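Local coordinates for tailspike protein (Acinetobacter phage vB_ApiP_P1, PDB 6E1R) that probably binds and cleaves the capsular polysaccharide of its Acinetobacter host as a tail-spike depolymerase, at residues L283-K294 with I308-K319. Residues are numbered along the deposited sequence; the frame is centred on the assembly and turned at random.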
loop_
_atom_site.group_PDB
_atom_site.type_symbol
_atom_site.label_atom_id
_atom_site.label_comp_id
_atom_site.label_asym_id
_atom_site.label_seq_id
_atom_site.Cartn_x
_atom_site.Cartn_y
_atom_site.Cartn_z
ATOM N N LEU A 283 11.548 -3.892 -11.692
ATOM C CA LEU A 283 11.444 -4.212 -13.114
ATOM C C LEU A 283 12.439 -3.325 -13.856
ATOM O O LEU A 283 12.125 -2.184 -14.203
ATOM C CB LEU A 283 10.015 -4.012 -13.641
ATOM C CG LEU A 283 8.902 -4.967 -13.198
ATOM C CD1 LEU A 283 8.469 -4.714 -11.759
ATOM C CD2 LEU A 283 7.714 -4.863 -14.143
ATOM N N GLU A 284 13.640 -3.846 -14.101
ATOM C CA GLU A 284 14.689 -3.047 -14.716
ATOM C C GLU A 284 15.526 -3.900 -15.658
ATOM O O GLU A 284 15.534 -5.131 -15.581
ATOM C CB GLU A 284 15.595 -2.384 -13.667
ATOM C CG GLU A 284 16.399 -3.349 -12.815
ATOM C CD GLU A 284 17.389 -2.634 -11.915
ATOM O OE1 GLU A 284 18.102 -1.736 -12.412
ATOM O OE2 GLU A 284 17.455 -2.960 -10.713
ATOM N N GLN A 285 16.223 -3.210 -16.565
ATOM C CA GLN A 285 17.208 -3.815 -17.463
ATOM C C GLN A 285 16.587 -4.855 -18.394
ATOM O O GLN A 285 17.246 -5.818 -18.791
ATOM C CB GLN A 285 18.369 -4.426 -16.674
ATOM C CG GLN A 285 19.133 -3.415 -15.835
ATOM C CD GLN A 285 20.264 -4.045 -15.047
ATOM O OE1 GLN A 285 20.579 -5.221 -15.221
ATOM N NE2 GLN A 285 20.884 -3.260 -14.173
ATOM N N ASN A 286 15.323 -4.668 -18.757
ATOM C CA ASN A 286 14.656 -5.574 -19.678
ATOM C C ASN A 286 14.835 -5.104 -21.120
ATOM O O ASN A 286 15.179 -3.951 -21.389
ATOM C CB ASN A 286 13.169 -5.689 -19.345
ATOM C CG ASN A 286 12.927 -6.229 -17.953
ATOM O OD1 ASN A 286 12.855 -7.442 -17.751
ATOM N ND2 ASN A 286 12.797 -5.331 -16.983
ATOM N N LEU A 287 14.591 -6.022 -22.050
ATOM C CA LEU A 287 14.697 -5.760 -23.481
ATOM C C LEU A 287 13.444 -6.237 -24.200
ATOM O O LEU A 287 13.506 -6.757 -25.319
ATOM C CB LEU A 287 15.937 -6.429 -24.068
ATOM C CG LEU A 287 17.286 -5.951 -23.530
ATOM C CD1 LEU A 287 18.425 -6.713 -24.184
ATOM C CD2 LEU A 287 17.443 -4.454 -23.747
ATOM N N CYS A 288 12.287 -6.073 -23.564
ATOM C CA CYS A 288 11.036 -6.529 -24.153
ATOM C C CYS A 288 10.705 -5.721 -25.401
ATOM O O CYS A 288 10.993 -4.524 -25.481
ATOM C CB CYS A 288 9.901 -6.418 -23.138
ATOM S SG CYS A 288 10.155 -7.385 -21.638
ATOM N N THR A 289 10.093 -6.384 -26.384
ATOM C CA THR A 289 9.867 -5.739 -27.672
ATOM C C THR A 289 8.597 -4.896 -27.692
ATOM O O THR A 289 8.511 -3.945 -28.476
ATOM C CB THR A 289 9.825 -6.776 -28.797
ATOM O OG1 THR A 289 8.859 -7.790 -28.495
ATOM C CG2 THR A 289 11.196 -7.417 -28.977
ATOM N N GLU A 290 7.598 -5.227 -26.875
ATOM C CA GLU A 290 6.336 -4.497 -26.898
ATOM C C GLU A 290 6.070 -3.788 -25.578
ATOM O O GLU A 290 5.925 -2.562 -25.561
ATOM C CB GLU A 290 5.178 -5.437 -27.247
ATOM C CG GLU A 290 5.300 -6.091 -28.623
ATOM C CD GLU A 290 4.086 -6.922 -28.963
ATOM O OE1 GLU A 290 3.013 -6.637 -28.398
ATOM O OE2 GLU A 290 4.202 -7.869 -29.770
ATOM N N ALA A 291 6.015 -4.522 -24.470
ATOM C CA ALA A 291 5.758 -3.930 -23.168
ATOM C C ALA A 291 6.366 -4.812 -22.090
ATOM O O ALA A 291 6.792 -5.939 -22.346
ATOM C CB ALA A 291 4.259 -3.739 -22.930
ATOM N N LEU A 292 6.423 -4.276 -20.870
ATOM C CA LEU A 292 6.835 -5.095 -19.735
ATOM C C LEU A 292 5.684 -5.961 -19.242
ATOM O O LEU A 292 5.895 -7.113 -18.846
ATOM C CB LEU A 292 7.362 -4.214 -18.603
ATOM C CG LEU A 292 8.581 -3.343 -18.908
ATOM C CD1 LEU A 292 9.019 -2.603 -17.658
ATOM C CD2 LEU A 292 9.720 -4.180 -19.467
ATOM N N ILE A 293 4.465 -5.425 -19.259
ATOM C CA ILE A 293 3.270 -6.139 -18.827
ATOM C C ILE A 293 2.219 -5.970 -19.916
ATOM O O ILE A 293 1.689 -4.869 -20.108
ATOM C CB ILE A 293 2.743 -5.629 -17.479
ATOM C CG1 ILE A 293 3.819 -5.752 -16.399
ATOM C CG2 ILE A 293 1.490 -6.390 -17.074
ATOM C CD1 ILE A 293 3.412 -5.164 -15.070
ATOM N N LYS A 294 1.919 -7.052 -20.630
ATOM C CA LYS A 294 0.853 -7.085 -21.627
ATOM C C LYS A 294 -0.233 -8.012 -21.101
ATOM O O LYS A 294 -0.008 -9.219 -20.963
ATOM C CB LYS A 294 1.359 -7.568 -22.982
ATOM C CG LYS A 294 0.243 -7.694 -24.009
ATOM C CD LYS A 294 0.656 -8.525 -25.207
ATOM C CE LYS A 294 1.706 -7.822 -26.024
ATOM N NZ LYS A 294 2.011 -8.567 -27.281
ATOM N N ILE A 308 10.856 0.862 -11.812
ATOM C CA ILE A 308 10.622 0.519 -13.211
ATOM C C ILE A 308 11.552 1.397 -14.036
ATOM O O ILE A 308 11.216 2.544 -14.354
ATOM C CB ILE A 308 9.151 0.715 -13.625
ATOM C CG1 ILE A 308 8.215 -0.077 -12.710
ATOM C CG2 ILE A 308 8.947 0.289 -15.071
ATOM C CD1 ILE A 308 6.750 0.072 -13.053
ATOM N N GLU A 309 12.734 0.884 -14.366
ATOM C CA GLU A 309 13.768 1.713 -14.967
ATOM C C GLU A 309 14.602 0.880 -15.929
ATOM O O GLU A 309 14.421 -0.332 -16.054
ATOM C CB GLU A 309 14.651 2.356 -13.890
ATOM C CG GLU A 309 15.346 1.372 -12.968
ATOM C CD GLU A 309 16.250 2.062 -11.963
ATOM O OE1 GLU A 309 16.160 3.302 -11.835
ATOM O OE2 GLU A 309 17.050 1.367 -11.301
ATOM N N ALA A 310 15.507 1.563 -16.633
ATOM C CA ALA A 310 16.521 0.925 -17.476
ATOM C C ALA A 310 15.908 0.022 -18.543
ATOM O O ALA A 310 16.482 -1.009 -18.902
ATOM C CB ALA A 310 17.527 0.142 -16.628
ATOM N N ASN A 311 14.745 0.401 -19.068
ATOM C CA ASN A 311 14.115 -0.353 -20.147
ATOM C C ASN A 311 14.068 0.502 -21.406
ATOM O O ASN A 311 12.988 0.823 -21.914
ATOM C CB ASN A 311 12.715 -0.805 -19.734
ATOM C CG ASN A 311 12.712 -1.544 -18.409
ATOM O OD1 ASN A 311 13.473 -2.491 -18.214
ATOM N ND2 ASN A 311 11.869 -1.099 -17.485
ATOM N N THR A 312 15.248 0.861 -21.921
ATOM C CA THR A 312 15.339 1.857 -22.981
ATOM C C THR A 312 14.753 1.364 -24.299
ATOM O O THR A 312 14.322 2.178 -25.123
ATOM C CB THR A 312 16.800 2.260 -23.186
ATOM O OG1 THR A 312 17.652 1.229 -22.672
ATOM C CG2 THR A 312 17.103 3.553 -22.451
ATOM N N SER A 313 14.729 0.053 -24.521
ATOM C CA SER A 313 14.257 -0.507 -25.780
ATOM C C SER A 313 12.825 -1.018 -25.718
ATOM O O SER A 313 12.316 -1.506 -26.732
ATOM C CB SER A 313 15.187 -1.634 -26.235
ATOM O OG SER A 313 16.524 -1.173 -26.323
ATOM N N THR A 314 12.167 -0.928 -24.567
ATOM C CA THR A 314 10.802 -1.419 -24.443
ATOM C C THR A 314 9.831 -0.270 -24.674
ATOM O O THR A 314 9.926 0.753 -23.982
ATOM C CB THR A 314 10.571 -2.034 -23.074
ATOM O OG1 THR A 314 11.538 -3.065 -22.848
ATOM C CG2 THR A 314 9.181 -2.640 -22.996
ATOM N N PRO A 315 8.897 -0.389 -25.623
ATOM C CA PRO A 315 7.995 0.744 -25.904
ATOM C C PRO A 315 7.140 1.153 -24.719
ATOM O O PRO A 315 7.101 2.339 -24.367
ATOM C CB PRO A 315 7.150 0.226 -27.075
ATOM C CG PRO A 315 8.017 -0.783 -27.741
ATOM C CD PRO A 315 8.772 -1.456 -26.627
ATOM N N TYR A 316 6.448 0.208 -24.091
ATOM C CA TYR A 316 5.512 0.528 -23.028
ATOM C C TYR A 316 5.890 -0.206 -21.749
ATOM O O TYR A 316 6.556 -1.244 -21.775
ATOM C CB TYR A 316 4.077 0.161 -23.429
ATOM C CG TYR A 316 3.683 0.652 -24.804
ATOM C CD1 TYR A 316 3.548 2.009 -25.071
ATOM C CD2 TYR A 316 3.430 -0.246 -25.833
ATOM C CE1 TYR A 316 3.183 2.456 -26.328
ATOM C CE2 TYR A 316 3.066 0.191 -27.091
ATOM C CZ TYR A 316 2.944 1.541 -27.333
ATOM O OH TYR A 316 2.580 1.979 -28.586
ATOM N N VAL A 317 5.461 0.351 -20.618
ATOM C CA VAL A 317 5.628 -0.336 -19.343
ATOM C C VAL A 317 4.501 -1.337 -19.129
ATOM O O VAL A 317 4.737 -2.501 -18.791
ATOM C CB VAL A 317 5.712 0.677 -18.188
ATOM C CG1 VAL A 317 5.682 -0.044 -16.850
ATOM C CG2 VAL A 317 6.970 1.518 -18.313
ATOM N N ILE A 318 3.261 -0.901 -19.329
ATOM C CA ILE A 318 2.099 -1.771 -19.220
ATOM C C ILE A 318 1.159 -1.460 -20.377
ATOM O O ILE A 318 0.959 -0.293 -20.734
ATOM C CB ILE A 318 1.395 -1.613 -17.855
ATOM C CG1 ILE A 318 0.222 -2.589 -17.737
ATOM C CG2 ILE A 318 0.940 -0.172 -17.636
ATOM C CD1 ILE A 318 -0.303 -2.742 -16.327
ATOM N N LYS A 319 0.601 -2.508 -20.978
ATOM C CA LYS A 319 -0.297 -2.385 -22.122
ATOM C C LYS A 319 -1.508 -3.277 -21.884
ATOM O O LYS A 319 -1.385 -4.506 -21.876
ATOM C CB LYS A 319 0.411 -2.764 -23.422
ATOM C CG LYS A 319 -0.477 -2.692 -24.653
ATOM C CD LYS A 319 0.294 -3.038 -25.915
ATOM C CE LYS A 319 -0.588 -2.940 -27.147
ATOM N NZ LYS A 319 0.182 -3.164 -28.401
HETATM O O HOH W 1 14.220 -2.286 -23.015
HETATM O O HOH W 2 13.232 -4.485 -27.619
#
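The amides of N286 and N311 lie side by side and point the same way, their planes 43° apart. N311 OD1 takes two bonds: the backbone N of N286 comes in nearly end-on to the C=O at 2.9 Å, and N286 ND2 reaches it at 3.2 Å from above the carbonyl plane, although OD1 itself lies in the amide plane of N286. Each asparagine has CG beside its own backbone N (chi1 -61° in N286, -53° in N311), which sets the two amides next to each other, one per coil. N286 goes on to G261 in the preceding turn and N311 to P342 in the following one, so the paired asparagines tie successive corners together. At the Y316 ring, P315 CB lies over one face near the rim, and E290 O approaches CD2 obliquely; the same carbonyl accepts from Y316 N. On the outer surface the side chains of E284 and E309 run alongside each other, with OE1 of E284 3.5 Å from OE2 of E309, a like-charge pair probably eased by R259, which bridges E284.

L292 fills the interior beside the asparagines. Its CD1 rests 3.9 Å from I308 CG2, while CD2 meets the methyl CG2 of T314, the two side chains crossing at about a right angle. A water joins N286 O to S313 N.

Parallel pairing brackets this loop region: E309 N bonds L283 O at one end and K319 N bonds I293 O at the other. These are successive coils of a right-handed parallel beta-helix, with strand 293-297 between 267-270 and 316-320, and strand 306-309 between 281-284 and 331-338.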